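Local atomic coordinates of VWFA domain-containing protein (Bacteroides thetaiotaomicron, PDB entry 3IBS), a protein that is of unknown function but carries a von Willebrand factor type A domain that binds magnesium, part of a longer membrane-anchored protein of the Bat family. Residues Y163-D166 against N170-V173; P31-K36 against L145-P150; E130-A135 against I140-L145. One frame throughout, in Å; residues are numbered along the deposited sequence. Where two conformers were deposited one is given.

Contact 1: Y163-D166 against N170-V173; sequences YRRD and NVIV
The carbonyl oxygen of R164 is gripped twice: the backbone N of I172 reaches R164 O at 3.0 Å in an almost straight bond (177° at the hydrogen), and a water donates to it. The same water donates to I172 O at 2.6 Å, so it bridges the two segments beside their direct bond. Further on, D166 N gives a hydrogen bond of 2.8 Å to N170 O, and CA of R165 adds a CH...O contact to that oxygen. Between these two bonds R165 and V171 form a single antiparallel bridge. The return bond runs from N170 N to D166 OD1, 2.7 Å long, and the donor comes from above the carboxylate plane, 48° out of it. With chi1 at 69°, CG of D166 lies between its backbone N and carbonyl carbon, which brings OD1 within reach of N170 N and sets the carboxylate alongside the N170 side chain, the carboxylate and amide planes well inclined to each other. Replacing D166 by an alanine would probably leave N170 N without its carboxylate acceptor and the N170 side chain without its neighbour. The extended R165 side chain lays one guanidinium face over V171 CG2, which is 3.7 Å from R165 NH1. D162 pairs with that guanidinium, which also bonds G152 O of the second subunit, while the hydroxyl of Y163 meets that of Y163 of the second subunit. From the other side of the bridge I172 sends CD1 against R165 C (3.6 Å) and CG1 against D166 N. Two segments joined by three residues and closed by backbone and aspartate bonds make a beta-hairpin-like loop at the surface, set on the von Willebrand factor A domain and contributing to the dimer interface.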
loop_
_atom_site.group_PDB
_atom_site.type_symbol
_atom_site.label_atom_id
_atom_site.label_comp_id
_atom_site.label_asym_id
_atom_site.label_seq_id
_atom_site.Cartn_x
_atom_site.Cartn_y
_atom_site.Cartn_z
ATOM N N TYR A 163 -6.271 2.585 -2.493
ATOM C CA TYR A 163 -5.072 3.264 -2.960
ATOM C C TYR A 163 -5.362 3.911 -4.307
ATOM O O TYR A 163 -6.233 3.431 -5.058
ATOM C CB TYR A 163 -3.921 2.249 -3.068
ATOM C CG TYR A 163 -3.506 1.719 -1.713
ATOM C CD1 TYR A 163 -2.507 2.349 -0.981
ATOM C CD2 TYR A 163 -4.146 0.619 -1.138
ATOM C CE1 TYR A 163 -2.144 1.896 0.274
ATOM C CE2 TYR A 163 -3.781 0.155 0.132
ATOM C CZ TYR A 163 -2.773 0.801 0.825
ATOM O OH TYR A 163 -2.382 0.363 2.083
ATOM N N ARG A 164 -4.645 4.986 -4.618
ATOM C CA ARG A 164 -4.846 5.680 -5.895
ATOM C C ARG A 164 -4.556 4.727 -7.048
ATOM O O ARG A 164 -3.587 3.932 -6.999
ATOM C CB ARG A 164 -3.975 6.939 -6.019
ATOM C CG ARG A 164 -4.250 7.969 -4.944
ATOM C CD ARG A 164 -3.680 9.345 -5.302
ATOM N NE ARG A 164 -4.445 9.983 -6.371
ATOM C CZ ARG A 164 -5.557 10.694 -6.182
ATOM N NH1 ARG A 164 -6.048 10.872 -4.960
ATOM N NH2 ARG A 164 -6.179 11.223 -7.219
ATOM N N ARG A 165 -5.406 4.822 -8.068
ATOM C CA ARG A 165 -5.355 3.949 -9.225
ATOM C C ARG A 165 -5.270 4.750 -10.505
ATOM O O ARG A 165 -5.822 5.848 -10.594
ATOM C CB ARG A 165 -6.606 3.063 -9.272
ATOM C CG ARG A 165 -6.565 1.939 -8.285
ATOM C CD ARG A 165 -7.915 1.266 -8.131
ATOM N NE ARG A 165 -7.847 0.425 -6.945
ATOM C CZ ARG A 165 -7.281 -0.782 -6.895
ATOM N NH1 ARG A 165 -6.737 -1.332 -7.977
ATOM N NH2 ARG A 165 -7.258 -1.441 -5.748
ATOM N N ASP A 166 -4.589 4.183 -11.497
ATOM C CA ASP A 166 -4.502 4.800 -12.811
ATOM C C ASP A 166 -5.826 4.622 -13.570
ATOM O O ASP A 166 -6.777 4.039 -13.050
ATOM C CB ASP A 166 -3.274 4.269 -13.596
ATOM C CG ASP A 166 -3.401 2.795 -14.030
ATOM O OD1 ASP A 166 -4.498 2.208 -13.943
ATOM O OD2 ASP A 166 -2.383 2.220 -14.485
ATOM N N ASN A 170 -5.240 0.217 -12.227
ATOM C CA ASN A 170 -4.070 -0.345 -11.550
ATOM C C ASN A 170 -3.550 0.544 -10.426
ATOM O O ASN A 170 -3.496 1.756 -10.565
ATOM C CB ASN A 170 -2.931 -0.629 -12.540
ATOM C CG ASN A 170 -3.343 -1.571 -13.657
ATOM O OD1 ASN A 170 -4.052 -2.549 -13.437
ATOM N ND2 ASN A 170 -2.901 -1.272 -14.864
ATOM N N VAL A 171 -3.166 -0.083 -9.316
ATOM C CA VAL A 171 -2.516 0.604 -8.205
ATOM C C VAL A 171 -1.275 1.376 -8.688
ATOM O O VAL A 171 -0.372 0.814 -9.322
ATOM C CB VAL A 171 -2.098 -0.399 -7.088
ATOM C CG1 VAL A 171 -1.377 0.325 -5.952
ATOM C CG2 VAL A 171 -3.323 -1.130 -6.537
ATOM N N ILE A 172 -1.259 2.670 -8.383
ATOM C CA ILE A 172 -0.123 3.544 -8.677
ATOM C C ILE A 172 0.988 3.303 -7.653
ATOM O O ILE A 172 0.715 3.232 -6.451
ATOM C CB ILE A 172 -0.569 5.033 -8.686
ATOM C CG1 ILE A 172 -1.623 5.240 -9.795
ATOM C CG2 ILE A 172 0.661 5.984 -8.868
ATOM C CD1 ILE A 172 -2.288 6.636 -9.822
ATOM N N VAL A 173 2.216 3.099 -8.130
ATOM C CA VAL A 173 3.385 3.016 -7.259
ATOM C C VAL A 173 4.273 4.211 -7.626
ATOM O O VAL A 173 4.571 4.423 -8.810
ATOM C CB VAL A 173 4.162 1.667 -7.417
ATOM C CG1 VAL A 173 5.489 1.685 -6.630
ATOM C CG2 VAL A 173 3.296 0.470 -6.959
HETATM O O HOH W 1 -1.422 3.878 -5.133
#

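Contact 2: P31-K36 against L145-P150; sequences PSRLEK and LGVGMP
The side chain of R33 runs along the backbone of V147 and G148, where strand 140-147 gives way to loop, and this is the tightly packed part of the contact. Extended from CG to NE, the arginine carries its guanidinium under V147 O, which lies over one face, while G148 CA comes obliquely to 3.5 Å from R33 NE. Glycine suits this place: a CB on G148 would run into R33 NE, and the backbone (phi 113°, psi 175°) would also press it against V147 O. Nearer the helix the side chains of R33 and V147 lie alongside each other, running opposite ways; in one of the two modelled positions of V147, its CG1 is 4.0 Å from R33 CB. No hydrogen bond joins the two segments. Instead D28 pairs with R33 NH2 and also accepts from M149 N, tying loop to arginine through one carboxylate, while D120 and T174 both hold NH1. D120 is a magnesium-binding residue of this protein, although it does not hold the ion in this chain, and R33 probably helps to position its carboxylate near the metal site. The helix start is secured by S32, whose OG takes a capping bond of 3.0 Å from E35 N. Packing between the segments is looser at their partly exposed residues: the end of K36 leads away from strand 140-147 to place NZ at S198 O, and the selenomethionine M149, one of two modelled positions, leaves R33 and packs on R165 of the second subunit. V147 also rests on I118 of strand 113-119, L145 packs on L40 of helix 33-46, and strand 191-195 lies next to strand 140-147 in the sheet, L145 touching V193 and K36 touching V195.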
loop_
_atom_site.group_PDB
_atom_site.type_symbol
_atom_site.label_atom_id
_atom_site.label_comp_id
_atom_site.label_asym_id
_atom_site.label_seq_id
_atom_site.Cartn_x
_atom_site.Cartn_y
_atom_site.Cartn_z
ATOM N N PRO A 31 4.653 11.272 8.605
ATOM C CA PRO A 31 3.403 10.537 8.345
ATOM C C PRO A 31 3.063 10.367 6.855
ATOM O O PRO A 31 2.320 9.451 6.500
ATOM C CB PRO A 31 2.321 11.403 9.021
ATOM C CG PRO A 31 3.051 12.428 9.827
ATOM C CD PRO A 31 4.393 12.595 9.201
ATOM N N SER A 32 3.581 11.254 6.007
ATOM C CA SER A 32 3.495 11.116 4.548
ATOM C C SER A 32 4.640 11.959 3.998
ATOM O O SER A 32 5.270 12.686 4.765
ATOM C CB SER A 32 2.164 11.662 4.005
ATOM O OG SER A 32 2.048 13.080 4.203
ATOM N N ARG A 33 4.906 11.870 2.693
ATOM C CA ARG A 33 5.944 12.671 2.074
ATOM C C ARG A 33 5.634 14.148 2.295
ATOM O O ARG A 33 6.511 14.921 2.656
ATOM C CB ARG A 33 6.061 12.371 0.581
ATOM C CG ARG A 33 6.553 10.951 0.269
ATOM C CD ARG A 33 6.674 10.737 -1.209
ATOM N NE ARG A 33 6.991 9.337 -1.509
ATOM C CZ ARG A 33 6.994 8.817 -2.729
ATOM N NH1 ARG A 33 6.713 9.590 -3.783
ATOM N NH2 ARG A 33 7.278 7.521 -2.892
ATOM N N LEU A 34 4.382 14.534 2.070
ATOM C CA LEU A 34 3.999 15.932 2.195
ATOM C C LEU A 34 4.043 16.420 3.646
ATOM O O LEU A 34 4.530 17.523 3.922
ATOM C CB LEU A 34 2.591 16.160 1.622
ATOM C CG LEU A 34 2.062 17.587 1.675
ATOM C CD1 LEU A 34 3.064 18.626 1.108
ATOM C CD2 LEU A 34 0.716 17.680 0.955
ATOM N N GLU A 35 3.513 15.617 4.561
ATOM C CA GLU A 35 3.411 16.055 5.961
ATOM C C GLU A 35 4.800 16.119 6.626
ATOM O O GLU A 35 5.075 17.020 7.424
ATOM C CB GLU A 35 2.393 15.209 6.734
ATOM C CG GLU A 35 1.831 15.866 7.973
ATOM C CD GLU A 35 1.086 17.187 7.686
ATOM O OE1 GLU A 35 1.040 18.013 8.610
ATOM O OE2 GLU A 35 0.564 17.410 6.554
ATOM N N LYS A 36 5.667 15.177 6.270
ATOM C CA LYS A 36 7.083 15.217 6.636
ATOM C C LYS A 36 7.758 16.471 6.066
ATOM O O LYS A 36 8.510 17.152 6.771
ATOM C CB LYS A 36 7.803 13.962 6.135
ATOM C CG LYS A 36 9.361 13.975 6.311
ATOM C CD LYS A 36 9.751 13.926 7.783
ATOM C CE LYS A 36 11.272 13.913 7.982
ATOM N NZ LYS A 36 11.607 13.518 9.410
ATOM N N LEU A 145 15.616 18.509 -1.750
ATOM C CA LEU A 145 15.381 17.539 -0.702
ATOM C C LEU A 145 14.468 16.505 -1.302
ATOM O O LEU A 145 13.319 16.801 -1.683
ATOM C CB LEU A 145 14.728 18.215 0.508
ATOM C CG LEU A 145 15.585 19.031 1.490
ATOM C CD1 LEU A 145 16.699 19.827 0.857
ATOM C CD2 LEU A 145 14.715 19.933 2.413
ATOM N N GLY A 146 14.997 15.294 -1.436
ATOM C CA GLY A 146 14.283 14.240 -2.141
ATOM C C GLY A 146 13.531 13.436 -1.102
ATOM O O GLY A 146 14.136 12.907 -0.180
ATOM N N VAL A 147 12.214 13.358 -1.250
ATOM C CA VAL A 147 11.396 12.648 -0.283
ATOM C C VAL A 147 10.882 11.362 -0.902
ATOM O O VAL A 147 10.472 11.344 -2.063
ATOM C CB VAL A 147 10.183 13.501 0.175
ATOM C CG1 VAL A 147 9.818 13.188 1.620
ATOM C CG2 VAL A 147 10.482 14.958 0.016
ATOM N N GLY A 148 10.900 10.288 -0.120
ATOM C CA GLY A 148 10.288 9.035 -0.521
ATOM C C GLY A 148 11.317 7.946 -0.741
ATOM O O GLY A 148 12.512 8.197 -0.631
HETATM N N MSE A 149 10.861 6.727 -1.016
HETATM C CA MSE A 149 11.778 5.623 -1.250
HETATM C C MSE A 149 11.924 5.416 -2.762
HETATM O O MSE A 149 10.923 5.364 -3.479
HETATM C CB MSE A 149 11.279 4.330 -0.580
HETATM C CG MSE A 149 11.180 4.323 0.958
HETATM SE SE MSE A 149 10.229 2.685 1.535
HETATM C CE MSE A 149 10.013 3.034 3.455
ATOM N N PRO A 150 13.168 5.307 -3.235
ATOM C CA PRO A 150 13.461 4.947 -4.639
ATOM C C PRO A 150 12.776 3.628 -5.064
ATOM O O PRO A 150 12.409 3.474 -6.232
ATOM C CB PRO A 150 14.991 4.751 -4.645
ATOM C CG PRO A 150 15.482 5.535 -3.464
ATOM C CD PRO A 150 14.402 5.472 -2.438
#

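Contact 3: E130-A135 against I140-L145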
loop_
_atom_site.group_PDB
_atom_site.type_symbol
_atom_site.label_atom_id
_atom_site.label_comp_id
_atom_site.label_asym_id
_atom_site.label_seq_id
_atom_site.Cartn_x
_atom_site.Cartn_y
_atom_site.Cartn_z
ATOM N N GLU A 130 17.633 23.244 -16.590
ATOM C CA GLU A 130 17.850 24.541 -17.232
ATOM C C GLU A 130 17.415 25.676 -16.305
ATOM O O GLU A 130 18.127 26.669 -16.141
ATOM C CB GLU A 130 17.047 24.624 -18.534
ATOM C CG GLU A 130 17.384 23.515 -19.588
ATOM C CD GLU A 130 16.417 22.298 -19.583
ATOM O OE1 GLU A 130 16.147 21.676 -18.489
ATOM O OE2 GLU A 130 15.944 21.963 -20.711
ATOM N N ALA A 131 16.240 25.524 -15.691
ATOM C CA ALA A 131 15.749 26.503 -14.737
ATOM C C ALA A 131 16.728 26.693 -13.567
ATOM O O ALA A 131 16.982 27.829 -13.135
ATOM C CB ALA A 131 14.371 26.103 -14.224
ATOM N N ALA A 132 17.275 25.591 -13.062
ATOM C CA ALA A 132 18.204 25.647 -11.922
ATOM C C ALA A 132 19.524 26.311 -12.305
ATOM O O ALA A 132 20.104 27.065 -11.518
ATOM C CB ALA A 132 18.464 24.248 -11.345
ATOM N N LYS A 133 19.995 26.017 -13.509
ATOM C CA LYS A 133 21.193 26.638 -14.037
ATOM C C LYS A 133 20.980 28.164 -14.170
ATOM O O LYS A 133 21.840 28.955 -13.726
ATOM C CB LYS A 133 21.577 25.985 -15.377
ATOM C CG LYS A 133 22.781 26.612 -16.120
ATOM C CD LYS A 133 23.285 25.623 -17.202
ATOM C CE LYS A 133 22.216 25.382 -18.303
ATOM N NZ LYS A 133 21.986 23.927 -18.613
ATOM N N ALA A 134 19.851 28.571 -14.756
ATOM C CA ALA A 134 19.525 30.015 -14.879
ATOM C C ALA A 134 19.421 30.713 -13.514
ATOM O O ALA A 134 19.841 31.854 -13.382
ATOM C CB ALA A 134 18.252 30.238 -15.714
ATOM N N ALA A 135 18.898 30.022 -12.491
ATOM C CA ALA A 135 18.878 30.585 -11.127
ATOM C C ALA A 135 20.299 30.770 -10.625
ATOM O O ALA A 135 20.642 31.833 -10.075
ATOM C CB ALA A 135 18.069 29.702 -10.145
ATOM N N ILE A 140 21.644 32.582 -7.309
ATOM C CA ILE A 140 20.708 31.869 -6.428
ATOM C C ILE A 140 21.103 30.387 -6.358
ATOM O O ILE A 140 21.302 29.765 -7.386
ATOM C CB ILE A 140 19.251 32.003 -6.936
ATOM C CG1 ILE A 140 18.804 33.472 -6.905
ATOM C CG2 ILE A 140 18.295 31.141 -6.084
ATOM C CD1 ILE A 140 17.720 33.813 -7.942
ATOM N N GLN A 141 21.241 29.823 -5.161
ATOM C CA GLN A 141 21.610 28.420 -5.066
ATOM C C GLN A 141 20.388 27.538 -4.914
ATOM O O GLN A 141 19.601 27.716 -3.977
ATOM C CB GLN A 141 22.603 28.176 -3.929
ATOM C CG GLN A 141 23.964 28.843 -4.198
ATOM C CD GLN A 141 24.928 28.678 -3.030
ATOM O OE1 GLN A 141 25.125 29.600 -2.237
ATOM N NE2 GLN A 141 25.516 27.495 -2.913
ATOM N N VAL A 142 20.242 26.587 -5.836
ATOM C CA VAL A 142 19.096 25.696 -5.829
ATOM C C VAL A 142 19.465 24.356 -5.193
ATOM O O VAL A 142 20.325 23.616 -5.709
ATOM C CB VAL A 142 18.484 25.508 -7.242
ATOM C CG1 VAL A 142 17.173 24.694 -7.173
ATOM C CG2 VAL A 142 18.212 26.864 -7.900
ATOM N N SER A 143 18.809 24.051 -4.077
ATOM C CA SER A 143 18.958 22.759 -3.395
ATOM C C SER A 143 17.711 21.908 -3.553
ATOM O O SER A 143 16.628 22.438 -3.798
ATOM C CB SER A 143 19.278 22.927 -1.893
ATOM O OG SER A 143 20.583 23.454 -1.718
ATOM N N VAL A 144 17.875 20.584 -3.412
ATOM C CA VAL A 144 16.752 19.642 -3.554
ATOM C C VAL A 144 16.764 18.627 -2.410
ATOM O O VAL A 144 17.794 17.991 -2.134
ATOM C CB VAL A 144 16.778 18.880 -4.911
ATOM C CG1 VAL A 144 15.551 17.979 -5.066
ATOM C CG2 VAL A 144 16.863 19.852 -6.091
ATOM N N LEU A 145 15.616 18.509 -1.750
ATOM C CA LEU A 145 15.381 17.539 -0.702
ATOM C C LEU A 145 14.468 16.505 -1.302
ATOM O O LEU A 145 13.319 16.801 -1.683
ATOM C CB LEU A 145 14.728 18.215 0.508
ATOM C CG LEU A 145 15.585 19.031 1.490
ATOM C CD1 LEU A 145 16.699 19.827 0.857
ATOM C CD2 LEU A 145 14.715 19.933 2.413
#
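Helix 130-135 and strand 140-145 run in roughly opposite directions, 145° apart, their short axes 7.7 Å from each other at closest approach, and one backbone bond ties the helix end to the strand start. I140 N donates to A135 O at 3.0 Å, coming from above the carbonyl plane (39° out of it) and not along a lone pair, and CB of I140 packs 3.4 Å from the same oxygen. A135 is the principal side-chain contact of the helix: its CB meets V142 CG2 at 3.6 Å and stands 4.1 Å from I140 CB, filling the corner between the two strand residues. CG1 of V142 is anti to the backbone N (chi1 -173°), which leaves CG2 anti to the carbonyl carbon, on the side of the helix. One turn earlier A132 also meets V142, CB to CB at 4.3 Å, and its carbonyl oxygen lies 4.1 Å from V142 CG2. The helix side chains that meet the strand are thus both alanine methyls, consistent with the close approach of the two elements; the nearest CA pair, A135 and I140 at 5.2 Å, sits at the short connection. The layer continues past both segments: V142 also meets I98 and A135 meets T102, both of helix 94-102, while A132 rests on I184 of helix 178-187. On the reverse of the strand Q141 and S143 face helix 200-214. Strand 113-119 lies next to strand 140-147 in the sheet and shares backbone bonds with it. Strand 113-119, helix 128-136 and strand 140-147 form a beta-alpha-beta crossover between adjacent parallel strands, and this contact is its return from helix to strand, the repeating element of the Rossmann-like alpha/beta fold of von Willebrand factor A domains.

Overall arrangement
Contacts 2 and 3 share L145 and strand 140-147: 130-135 packs against the beginning of that strand and 31-36 against its C-terminal end, their centres 20 Å apart on opposite sides of the chain's centre. Contact 1 comes later in the chain, in the loop ahead of strand 173-174; its centre is 18 Å from that of contact 2, with nearest atoms about 7 Å apart, and 31 Å from that of contact 3. The bound magnesium, held by S21 and S23, lies about 6 Å from the R33 side chain of contact 2 and about 8 Å from that of I172 in contact 1. Contact 3 lies away from the metal site.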